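Local coordinates for UDP-N-acetylglucosamine 4,6-dehydratase (Vibrio fischeri, PDB 3PVZ), which binds NAD and is probably a lyase that dehydrates UDP-N-acetylglucosamine, at residues S120-E128 and V172-R180; L353-M364 and V376-P384. All blocks are in the same frame, centred on the assembly; numbering follows the deposited sequence. Where two conformers were deposited one is given.

How the interactions relate
Interaction 1 lies at the NAD pocket, where the loop 120-128 and the start of helix 174-189 meet beside the cofactor; interaction 2 packs the last two helices of the chain, 351-367 and 372-382, against each other. Their centres are 16 Å apart, yet they touch. Phe379 of interaction 2 reaches Met174 of interaction 1, with Phe379 CD2 3.3 Å from Met174 CE, and also packs on Ala177, while Ile383 lies against Ala177 and Arg180. The C-terminal helix pair therefore rests on helix 174-189, which carries the NAD-binding Lys179. Interaction 2 does not itself reach the cofactor: the Phe379 side chain is about 14 Å from a bound NAD.

Interaction 1 of 2, residues S120-E128 and V172-R180; sequences SALKHVRSE and VNMMGASKR. With NAD (nicotinamide-adenine-dinucleotide), chain E.
Met174 and Glu128 make the hydrogen bond that joins the two segments: Met174 N donates to Glu128 OE2 at 2.6 Å, approaching from above the carboxylate plane. A carboxylate suits this place, since the first turn of a helix presents backbone N-H groups and probably a partial positive charge. Asn173, the N-cap, serves the same turn from within, its OD1 accepting from Gly176 N at 3.0 Å, nearly along the C=O axis.

Van der Waals contacts flank these bonds. The two gamma carbons of Val125 meet Asn173 ND2, the nearer being CG2. Met175, modelled as selenomethionine, has a flexible chain that folds back (chi2 -68°, chi3 -65°), laying SE 3.3 Å from Leu122 O and CE 3.5 Å from Lys123 O.

Two lysines, one from each segment, hold NAD. Lys179 NZ bonds to both hydroxyls of one ribose, O2D at 2.6 Å and O3D at 2.8 Å, and Ala121 CB packs on that sugar. Lys123 stretches out to place NZ 2.9 Å from the phosphate oxygen O1N. Its ammonium group probably offsets phosphate charge, while Lys179 grips the nicotinamide ribose, so loop and helix each contribute one lysine to the same cofactor.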
loop_
_atom_site.group_PDB
_atom_site.type_symbol
_atom_site.label_atom_id
_atom_site.label_comp_id
_atom_site.label_asym_id
_atom_site.label_seq_id
_atom_site.Cartn_x
_atom_site.Cartn_y
_atom_site.Cartn_z
ATOM N N SER A 120 10.931 2.159 1.791
ATOM C CA SER A 120 9.820 2.165 0.843
ATOM C C SER A 120 10.281 1.434 -0.415
ATOM O O SER A 120 11.457 1.472 -0.740
ATOM C CB SER A 120 9.378 3.591 0.542
ATOM O OG SER A 120 10.273 4.210 -0.383
ATOM N N ALA A 121 9.347 0.811 -1.110
ATOM C CA ALA A 121 9.628 -0.012 -2.323
ATOM C C ALA A 121 8.369 -0.553 -2.913
ATOM O O ALA A 121 7.339 -0.609 -2.240
ATOM C CB ALA A 121 10.521 -1.212 -2.024
ATOM N N LEU A 122 8.494 -0.958 -4.176
ATOM C CA LEU A 122 7.673 -2.002 -4.756
ATOM C C LEU A 122 8.551 -3.230 -4.797
ATOM O O LEU A 122 9.677 -3.146 -5.310
ATOM C CB LEU A 122 7.220 -1.672 -6.189
ATOM C CG LEU A 122 5.800 -1.149 -6.269
ATOM C CD1 LEU A 122 5.814 0.320 -5.805
ATOM C CD2 LEU A 122 5.269 -1.296 -7.683
ATOM N N LYS A 123 8.056 -4.336 -4.226
ATOM C CA LYS A 123 8.899 -5.500 -3.981
ATOM C C LYS A 123 8.418 -6.803 -4.616
ATOM O O LYS A 123 9.199 -7.741 -4.643
ATOM C CB LYS A 123 9.112 -5.730 -2.468
ATOM C CG LYS A 123 7.825 -6.132 -1.705
ATOM C CD LYS A 123 8.099 -6.740 -0.349
ATOM C CE LYS A 123 6.777 -7.026 0.400
ATOM N NZ LYS A 123 7.053 -7.537 1.811
ATOM N N HIS A 124 7.168 -6.871 -5.112
ATOM C CA HIS A 124 6.623 -8.114 -5.672
ATOM C C HIS A 124 7.113 -8.368 -7.073
ATOM O O HIS A 124 6.972 -7.534 -7.964
ATOM C CB HIS A 124 5.095 -8.130 -5.604
ATOM C CG HIS A 124 4.595 -8.333 -4.218
ATOM N ND1 HIS A 124 4.455 -9.583 -3.663
ATOM C CD2 HIS A 124 4.308 -7.443 -3.235
ATOM C CE1 HIS A 124 4.084 -9.456 -2.397
ATOM N NE2 HIS A 124 3.976 -8.166 -2.117
ATOM N N VAL A 125 7.724 -9.530 -7.254
ATOM C CA VAL A 125 8.326 -9.929 -8.535
ATOM C C VAL A 125 7.334 -9.753 -9.708
ATOM O O VAL A 125 7.710 -9.310 -10.786
ATOM C CB VAL A 125 8.866 -11.393 -8.423
ATOM C CG1 VAL A 125 9.180 -11.992 -9.814
ATOM C CG2 VAL A 125 10.073 -11.406 -7.518
ATOM N N ARG A 126 6.070 -10.061 -9.439
ATOM C CA ARG A 126 4.985 -9.956 -10.406
ATOM C C ARG A 126 4.681 -8.515 -10.813
ATOM O O ARG A 126 3.969 -8.278 -11.769
ATOM C CB ARG A 126 3.725 -10.586 -9.801
ATOM C CG ARG A 126 3.264 -9.938 -8.469
ATOM C CD ARG A 126 3.082 -10.987 -7.353
ATOM N NE ARG A 126 4.169 -10.980 -6.374
ATOM C CZ ARG A 126 5.304 -11.666 -6.503
ATOM N NH1 ARG A 126 5.494 -12.442 -7.559
ATOM N NH2 ARG A 126 6.253 -11.595 -5.571
ATOM N N SER A 127 5.232 -7.543 -10.088
ATOM C CA SER A 127 5.049 -6.150 -10.465
ATOM C C SER A 127 5.741 -5.874 -11.800
ATOM O O SER A 127 5.662 -4.777 -12.338
ATOM C CB SER A 127 5.512 -5.200 -9.347
ATOM O OG SER A 127 4.581 -5.228 -8.257
ATOM N N GLU A 128 6.396 -6.894 -12.334
ATOM C CA GLU A 128 6.903 -6.912 -13.695
ATOM C C GLU A 128 5.906 -7.127 -14.812
ATOM O O GLU A 128 6.282 -6.973 -15.968
ATOM C CB GLU A 128 7.833 -8.108 -13.843
ATOM C CG GLU A 128 9.238 -7.786 -13.775
ATOM C CD GLU A 128 10.057 -9.030 -13.993
ATOM O OE1 GLU A 128 9.917 -9.639 -15.079
ATOM O OE2 GLU A 128 10.834 -9.370 -13.077
ATOM N N VAL A 172 17.950 -11.875 -11.516
ATOM C CA VAL A 172 17.326 -12.795 -12.452
ATOM C C VAL A 172 15.953 -12.275 -12.929
ATOM O O VAL A 172 15.425 -12.745 -13.931
ATOM C CB VAL A 172 17.231 -14.227 -11.815
ATOM C CG1 VAL A 172 18.633 -14.855 -11.699
ATOM C CG2 VAL A 172 16.538 -14.201 -10.422
ATOM N N ASN A 173 15.407 -11.277 -12.235
ATOM C CA ASN A 173 14.125 -10.655 -12.591
ATOM C C ASN A 173 14.250 -9.107 -12.558
ATOM O O ASN A 173 15.291 -8.600 -12.172
ATOM C CB ASN A 173 13.043 -11.180 -11.661
ATOM C CG ASN A 173 13.395 -10.998 -10.203
ATOM O OD1 ASN A 173 13.975 -9.984 -9.814
ATOM N ND2 ASN A 173 13.024 -11.961 -9.380
HETATM N N MSE A 174 13.227 -8.371 -12.988
HETATM C CA MSE A 174 13.308 -6.896 -13.118
HETATM C C MSE A 174 13.350 -6.178 -11.758
HETATM O O MSE A 174 13.886 -5.079 -11.646
HETATM C CB MSE A 174 12.150 -6.332 -13.956
HETATM C CG MSE A 174 12.016 -6.911 -15.372
HETATM SE SE MSE A 174 13.543 -6.432 -16.395
HETATM C CE MSE A 174 13.038 -4.577 -16.822
HETATM N N MSE A 175 12.741 -6.790 -10.756
HETATM C CA MSE A 175 12.823 -6.349 -9.367
HETATM C C MSE A 175 14.260 -6.178 -8.917
HETATM O O MSE A 175 14.683 -5.101 -8.487
HETATM C CB MSE A 175 12.191 -7.407 -8.460
HETATM C CG MSE A 175 10.969 -7.002 -7.824
HETATM SE SE MSE A 175 11.459 -5.644 -6.566
HETATM C CE MSE A 175 12.532 -6.857 -5.441
ATOM N N GLY A 176 14.997 -7.281 -9.006
ATOM C CA GLY A 176 16.376 -7.319 -8.602
ATOM C C GLY A 176 17.197 -6.426 -9.477
ATOM O O GLY A 176 18.114 -5.779 -8.992
ATOM N N ALA A 177 16.889 -6.371 -10.767
ATOM C CA ALA A 177 17.589 -5.421 -11.636
ATOM C C ALA A 177 17.318 -3.969 -11.168
ATOM O O ALA A 177 18.237 -3.131 -11.159
ATOM C CB ALA A 177 17.192 -5.603 -13.056
ATOM N N SER A 178 16.090 -3.683 -10.738
ATOM C CA SER A 178 15.763 -2.312 -10.321
ATOM C C SER A 178 16.560 -1.964 -9.089
ATOM O O SER A 178 17.128 -0.876 -9.042
ATOM C CB SER A 178 14.254 -2.052 -10.133
ATOM O OG SER A 178 13.796 -2.560 -8.917
ATOM N N LYS A 179 16.628 -2.877 -8.120
ATOM C CA LYS A 179 17.450 -2.656 -6.916
ATOM C C LYS A 179 18.947 -2.588 -7.307
ATOM O O LYS A 179 19.729 -1.876 -6.677
ATOM C CB LYS A 179 17.226 -3.739 -5.844
ATOM C CG LYS A 179 15.761 -3.973 -5.354
ATOM C CD LYS A 179 15.336 -2.973 -4.271
ATOM C CE LYS A 179 14.029 -3.419 -3.539
ATOM N NZ LYS A 179 14.267 -4.468 -2.512
ATOM N N ARG A 180 19.364 -3.318 -8.330
ATOM C CA ARG A 180 20.757 -3.256 -8.764
ATOM C C ARG A 180 21.068 -1.920 -9.423
ATOM O O ARG A 180 22.154 -1.378 -9.254
ATOM C CB ARG A 180 21.084 -4.400 -9.727
ATOM C CG ARG A 180 22.491 -4.344 -10.274
ATOM C CD ARG A 180 23.566 -4.509 -9.185
ATOM N NE ARG A 180 24.872 -4.276 -9.789
ATOM C CZ ARG A 180 25.585 -3.155 -9.694
ATOM N NH1 ARG A 180 25.171 -2.131 -8.940
ATOM N NH2 ARG A 180 26.753 -3.090 -10.330
HETATM P PA NAD E . 6.479 -3.547 2.481
HETATM O O1A NAD E . 5.607 -3.765 1.288
HETATM O O2A NAD E . 5.805 -4.065 3.715
HETATM O O5B NAD E . 6.564 -2.007 2.868
HETATM C C5B NAD E . 6.977 -1.113 1.810
HETATM C C4B NAD E . 6.392 0.231 2.256
HETATM O O4B NAD E . 6.710 1.279 1.363
HETATM C C3B NAD E . 4.835 0.139 2.334
HETATM O O3B NAD E . 4.357 0.558 3.596
HETATM C C2B NAD E . 4.386 1.080 1.190
HETATM O O2B NAD E . 3.089 1.637 1.360
HETATM C C1B NAD E . 5.563 2.080 1.253
HETATM N N9A NAD E . 5.668 2.836 0.014
HETATM C C8A NAD E . 5.774 2.346 -1.229
HETATM N N7A NAD E . 5.789 3.297 -2.106
HETATM C C5A NAD E . 5.783 4.476 -1.412
HETATM C C6A NAD E . 5.779 5.819 -1.773
HETATM N N6A NAD E . 5.888 6.112 -3.111
HETATM N N1A NAD E . 5.723 6.763 -0.839
HETATM C C2A NAD E . 5.633 6.442 0.447
HETATM N N3A NAD E . 5.607 5.189 0.826
HETATM C C4A NAD E . 5.683 4.201 -0.056
HETATM O O3 NAD E . 7.928 -4.187 2.193
HETATM P PN NAD E . 8.856 -4.649 3.450
HETATM O O1N NAD E . 8.673 -6.136 3.707
HETATM O O2N NAD E . 8.822 -3.869 4.699
HETATM O O5D NAD E . 10.324 -4.622 2.694
HETATM C C5D NAD E . 10.845 -3.303 2.617
HETATM C C4D NAD E . 12.181 -3.337 1.866
HETATM O O4D NAD E . 12.987 -4.470 2.322
HETATM C C3D NAD E . 11.933 -3.583 0.361
HETATM O O3D NAD E . 12.965 -3.018 -0.479
HETATM C C2D NAD E . 12.080 -5.116 0.237
HETATM O O2D NAD E . 12.434 -5.530 -1.091
HETATM C C1D NAD E . 13.225 -5.382 1.214
HETATM N N1N NAD E . 13.277 -6.785 1.651
HETATM C C2N NAD E . 12.224 -7.289 2.306
HETATM C C3N NAD E . 12.226 -8.593 2.753
HETATM C C7N NAD E . 11.066 -9.173 3.451
HETATM O O7N NAD E . 11.139 -10.367 3.735
HETATM N N7N NAD E . 9.961 -8.470 3.741
HETATM C C4N NAD E . 13.361 -9.406 2.513
HETATM C C5N NAD E . 14.436 -8.844 1.846
HETATM C C6N NAD E . 14.367 -7.520 1.410
#

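Interaction 2 of 2, residues L353-M364 and V376-P384; sequences LLELFEQKIGQM and VQLFFIMIP
Leu378 enters helix 353-364 as a knob, its side chain seated among Phe357, Lys360, Ile361 and Met364. With CG anti to the backbone N (chi1 174°), it sends CD2 into this hole, 3.7 Å from Phe357 CD1 and 3.8 Å from Met364 CE. CD1 faces Lys360 CB, so even a lysine can serve at the margin through its aliphatic base.

One turn on, Met382, modelled as selenomethionine, curls round to bring CE to 3.6 Å from Phe357 CB and to 3.2 Å from Leu353 O. Its SE lies 5.2 Å from the centroid of the Phe357 ring, an oblique Met-aromatic contact that a long, flexible chain can reach. At the ring's edge, near its plane, Phe379 CE1 stands 3.8 Å from Phe357 CE1. On a more exposed flank, Leu356 CD2 meets Ile381 CG2 at 3.6 Å, the two branched chains crossing at about a right angle.

The two segments form an antiparallel helical hairpin, with axes 172° apart in direction and 10.6 Å apart at closest approach.

Further out, Ile361 CG1 covers one face of the Phe357 ring over its centre, within the same helix. Phe143 of helix 131-154 meets that ring with planes about 25° apart, and Ile138 also touches it. Met135 of the same helix packs on Ile361, while Trp370, in the turn between the hairpin helices, packs on Met364.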
loop_
_atom_site.group_PDB
_atom_site.type_symbol
_atom_site.label_atom_id
_atom_site.label_comp_id
_atom_site.label_asym_id
_atom_site.label_seq_id
_atom_site.Cartn_x
_atom_site.Cartn_y
_atom_site.Cartn_z
ATOM N N LEU A 353 26.053 6.016 -17.952
ATOM C CA LEU A 353 24.944 5.057 -17.909
ATOM C C LEU A 353 23.836 5.578 -17.007
ATOM O O LEU A 353 22.668 5.307 -17.245
ATOM C CB LEU A 353 25.402 3.686 -17.411
ATOM C CG LEU A 353 26.366 2.847 -18.251
ATOM C CD1 LEU A 353 26.300 1.379 -17.813
ATOM C CD2 LEU A 353 26.158 2.992 -19.778
ATOM N N LEU A 354 24.195 6.288 -15.947
ATOM C CA LEU A 354 23.170 6.946 -15.110
ATOM C C LEU A 354 22.429 8.019 -15.904
ATOM O O LEU A 354 21.201 8.111 -15.855
ATOM C CB LEU A 354 23.732 7.527 -13.807
ATOM C CG LEU A 354 24.445 6.532 -12.870
ATOM C CD1 LEU A 354 24.721 7.139 -11.478
ATOM C CD2 LEU A 354 23.671 5.213 -12.774
ATOM N N GLU A 355 23.177 8.809 -16.654
ATOM C CA GLU A 355 22.542 9.827 -17.472
ATOM C C GLU A 355 21.639 9.214 -18.525
ATOM O O GLU A 355 20.526 9.703 -18.703
ATOM C CB GLU A 355 23.569 10.756 -18.109
ATOM C CG GLU A 355 24.017 11.866 -17.122
ATOM C CD GLU A 355 25.379 12.476 -17.501
ATOM O OE1 GLU A 355 25.948 12.073 -18.554
ATOM O OE2 GLU A 355 25.863 13.357 -16.739
ATOM N N LEU A 356 22.114 8.147 -19.181
ATOM C CA LEU A 356 21.333 7.414 -20.185
ATOM C C LEU A 356 19.985 6.987 -19.621
ATOM O O LEU A 356 18.942 7.227 -20.233
ATOM C CB LEU A 356 22.096 6.167 -20.657
ATOM C CG LEU A 356 21.485 5.279 -21.739
ATOM C CD1 LEU A 356 21.352 6.020 -23.035
ATOM C CD2 LEU A 356 22.328 4.040 -21.980
ATOM N N PHE A 357 20.031 6.376 -18.436
ATOM C CA PHE A 357 18.852 5.833 -17.786
ATOM C C PHE A 357 17.877 6.970 -17.498
ATOM O O PHE A 357 16.715 6.876 -17.821
ATOM C CB PHE A 357 19.267 5.091 -16.506
ATOM C CG PHE A 357 18.162 4.299 -15.857
ATOM C CD1 PHE A 357 17.840 3.034 -16.316
ATOM C CD2 PHE A 357 17.456 4.811 -14.800
ATOM C CE1 PHE A 357 16.832 2.294 -15.722
ATOM C CE2 PHE A 357 16.435 4.076 -14.210
ATOM C CZ PHE A 357 16.128 2.808 -14.693
ATOM N N GLU A 358 18.356 8.061 -16.921
ATOM C CA GLU A 358 17.478 9.213 -16.674
ATOM C C GLU A 358 16.937 9.793 -17.983
ATOM O O GLU A 358 15.803 10.205 -18.042
ATOM C CB GLU A 358 18.199 10.317 -15.924
ATOM C CG GLU A 358 18.635 9.963 -14.514
ATOM C CD GLU A 358 19.729 10.898 -13.981
ATOM O OE1 GLU A 358 20.437 11.511 -14.827
ATOM O OE2 GLU A 358 19.873 11.018 -12.730
ATOM N N GLN A 359 17.748 9.814 -19.031
ATOM C CA GLN A 359 17.326 10.390 -20.301
ATOM C C GLN A 359 16.272 9.526 -20.992
ATOM O O GLN A 359 15.222 10.027 -21.365
ATOM C CB GLN A 359 18.536 10.632 -21.231
ATOM C CG GLN A 359 18.176 11.343 -22.530
ATOM C CD GLN A 359 19.296 11.324 -23.567
ATOM O OE1 GLN A 359 20.192 10.461 -23.543
ATOM N NE2 GLN A 359 19.244 12.285 -24.499
ATOM N N LYS A 360 16.564 8.241 -21.158
ATOM C CA LYS A 360 15.627 7.281 -21.760
ATOM C C LYS A 360 14.332 7.063 -20.955
ATOM O O LYS A 360 13.276 6.893 -21.540
ATOM C CB LYS A 360 16.306 5.926 -21.977
ATOM C CG LYS A 360 17.373 5.941 -23.032
ATOM C CD LYS A 360 16.800 5.682 -24.400
ATOM C CE LYS A 360 17.845 5.888 -25.496
ATOM N NZ LYS A 360 18.436 7.275 -25.468
ATOM N N ILE A 361 14.405 7.027 -19.624
ATOM C CA ILE A 361 13.180 6.896 -18.830
ATOM C C ILE A 361 12.336 8.166 -18.960
ATOM O O ILE A 361 11.130 8.069 -19.216
ATOM C CB ILE A 361 13.438 6.585 -17.351
ATOM C CG1 ILE A 361 13.983 5.167 -17.180
ATOM C CG2 ILE A 361 12.134 6.707 -16.549
ATOM C CD1 ILE A 361 12.914 4.078 -17.264
ATOM N N GLY A 362 12.966 9.338 -18.797
ATOM C CA GLY A 362 12.285 10.638 -18.942
ATOM C C GLY A 362 11.521 10.755 -20.277
ATOM O O GLY A 362 10.403 11.259 -20.299
ATOM N N GLN A 363 12.124 10.256 -21.363
ATOM C CA GLN A 363 11.527 10.324 -22.703
ATOM C C GLN A 363 10.385 9.333 -22.864
ATOM O O GLN A 363 9.436 9.607 -23.572
ATOM C CB GLN A 363 12.570 10.106 -23.825
ATOM C CG GLN A 363 12.063 10.487 -25.265
ATOM C CD GLN A 363 11.854 12.020 -25.479
ATOM O OE1 GLN A 363 12.789 12.816 -25.308
ATOM N NE2 GLN A 363 10.628 12.421 -25.854
HETATM N N MSE A 364 10.468 8.166 -22.246
HETATM C CA MSE A 364 9.315 7.299 -22.236
HETATM C C MSE A 364 8.149 8.029 -21.556
HETATM O O MSE A 364 7.029 7.980 -22.020
HETATM C CB MSE A 364 9.620 5.994 -21.513
HETATM C CG MSE A 364 10.505 5.036 -22.290
HETATM SE SE MSE A 364 10.858 3.426 -21.242
HETATM C CE MSE A 364 12.808 3.357 -21.488
ATOM N N VAL A 376 13.197 -3.444 -20.630
ATOM C CA VAL A 376 14.120 -4.586 -20.598
ATOM C C VAL A 376 15.377 -4.297 -21.399
ATOM O O VAL A 376 16.478 -4.584 -20.947
ATOM C CB VAL A 376 13.493 -5.886 -21.120
ATOM C CG1 VAL A 376 14.552 -6.992 -21.201
ATOM C CG2 VAL A 376 12.338 -6.329 -20.222
ATOM N N GLN A 377 15.224 -3.702 -22.571
ATOM C CA GLN A 377 16.388 -3.376 -23.393
ATOM C C GLN A 377 17.294 -2.349 -22.731
ATOM O O GLN A 377 18.511 -2.453 -22.784
ATOM C CB GLN A 377 15.956 -2.883 -24.765
ATOM C CG GLN A 377 15.427 -3.991 -25.648
ATOM C CD GLN A 377 16.453 -5.105 -25.880
ATOM O OE1 GLN A 377 17.594 -4.848 -26.285
ATOM N NE2 GLN A 377 16.051 -6.344 -25.601
ATOM N N LEU A 378 16.700 -1.345 -22.113
ATOM C CA LEU A 378 17.470 -0.402 -21.342
ATOM C C LEU A 378 18.165 -1.111 -20.158
ATOM O O LEU A 378 19.330 -0.872 -19.893
ATOM C CB LEU A 378 16.558 0.721 -20.864
ATOM C CG LEU A 378 17.115 1.759 -19.914
ATOM C CD1 LEU A 378 18.220 2.540 -20.600
ATOM C CD2 LEU A 378 15.942 2.637 -19.503
ATOM N N PHE A 379 17.452 -1.995 -19.472
ATOM C CA PHE A 379 18.060 -2.765 -18.390
ATOM C C PHE A 379 19.238 -3.618 -18.879
ATOM O O PHE A 379 20.187 -3.811 -18.141
ATOM C CB PHE A 379 17.042 -3.665 -17.664
ATOM C CG PHE A 379 16.220 -2.959 -16.605
ATOM C CD1 PHE A 379 15.765 -1.655 -16.773
ATOM C CD2 PHE A 379 15.859 -3.625 -15.460
ATOM C CE1 PHE A 379 14.985 -1.045 -15.804
ATOM C CE2 PHE A 379 15.081 -3.010 -14.495
ATOM C CZ PHE A 379 14.644 -1.724 -14.676
ATOM N N PHE A 380 19.189 -4.139 -20.103
ATOM C CA PHE A 380 20.338 -4.904 -20.618
ATOM C C PHE A 380 21.574 -4.012 -20.806
ATOM O O PHE A 380 22.703 -4.448 -20.564
ATOM C CB PHE A 380 20.010 -5.630 -21.925
ATOM C CG PHE A 380 19.050 -6.800 -21.776
ATOM C CD1 PHE A 380 18.799 -7.391 -20.539
ATOM C CD2 PHE A 380 18.405 -7.322 -22.904
ATOM C CE1 PHE A 380 17.909 -8.473 -20.428
ATOM C CE2 PHE A 380 17.518 -8.403 -22.793
ATOM C CZ PHE A 380 17.282 -8.980 -21.549
ATOM N N ILE A 381 21.371 -2.763 -21.211
ATOM C CA ILE A 381 22.497 -1.825 -21.357
ATOM C C ILE A 381 23.035 -1.455 -19.978
ATOM O O ILE A 381 24.237 -1.433 -19.765
ATOM C CB ILE A 381 22.115 -0.581 -22.202
ATOM C CG1 ILE A 381 22.045 -0.991 -23.690
ATOM C CG2 ILE A 381 23.110 0.534 -21.973
ATOM C CD1 ILE A 381 21.369 0.024 -24.642
HETATM N N MSE A 382 22.137 -1.233 -19.027
HETATM C CA MSE A 382 22.551 -0.896 -17.677
HETATM C C MSE A 382 23.341 -2.037 -17.004
HETATM O O MSE A 382 24.327 -1.780 -16.330
HETATM C CB MSE A 382 21.329 -0.521 -16.826
HETATM C CG MSE A 382 20.526 0.684 -17.330
HETATM SE SE MSE A 382 21.609 2.246 -17.517
HETATM C CE MSE A 382 21.762 2.639 -15.626
ATOM N N ILE A 383 22.897 -3.283 -17.192
ATOM C CA ILE A 383 23.475 -4.460 -16.535
ATOM C C ILE A 383 23.744 -5.571 -17.570
ATOM O O ILE A 383 22.945 -6.490 -17.698
ATOM C CB ILE A 383 22.513 -5.061 -15.487
ATOM C CG1 ILE A 383 21.918 -4.003 -14.575
ATOM C CG2 ILE A 383 23.218 -6.119 -14.642
ATOM C CD1 ILE A 383 20.818 -4.565 -13.736
ATOM N N PRO A 384 24.868 -5.502 -18.298
ATOM C CA PRO A 384 25.102 -6.437 -19.433
ATOM C C PRO A 384 24.944 -7.938 -19.147
ATOM O O PRO A 384 24.422 -8.673 -19.990
ATOM C CB PRO A 384 26.540 -6.118 -19.851
ATOM C CG PRO A 384 26.692 -4.638 -19.480
ATOM C CD PRO A 384 25.937 -4.497 -18.181
#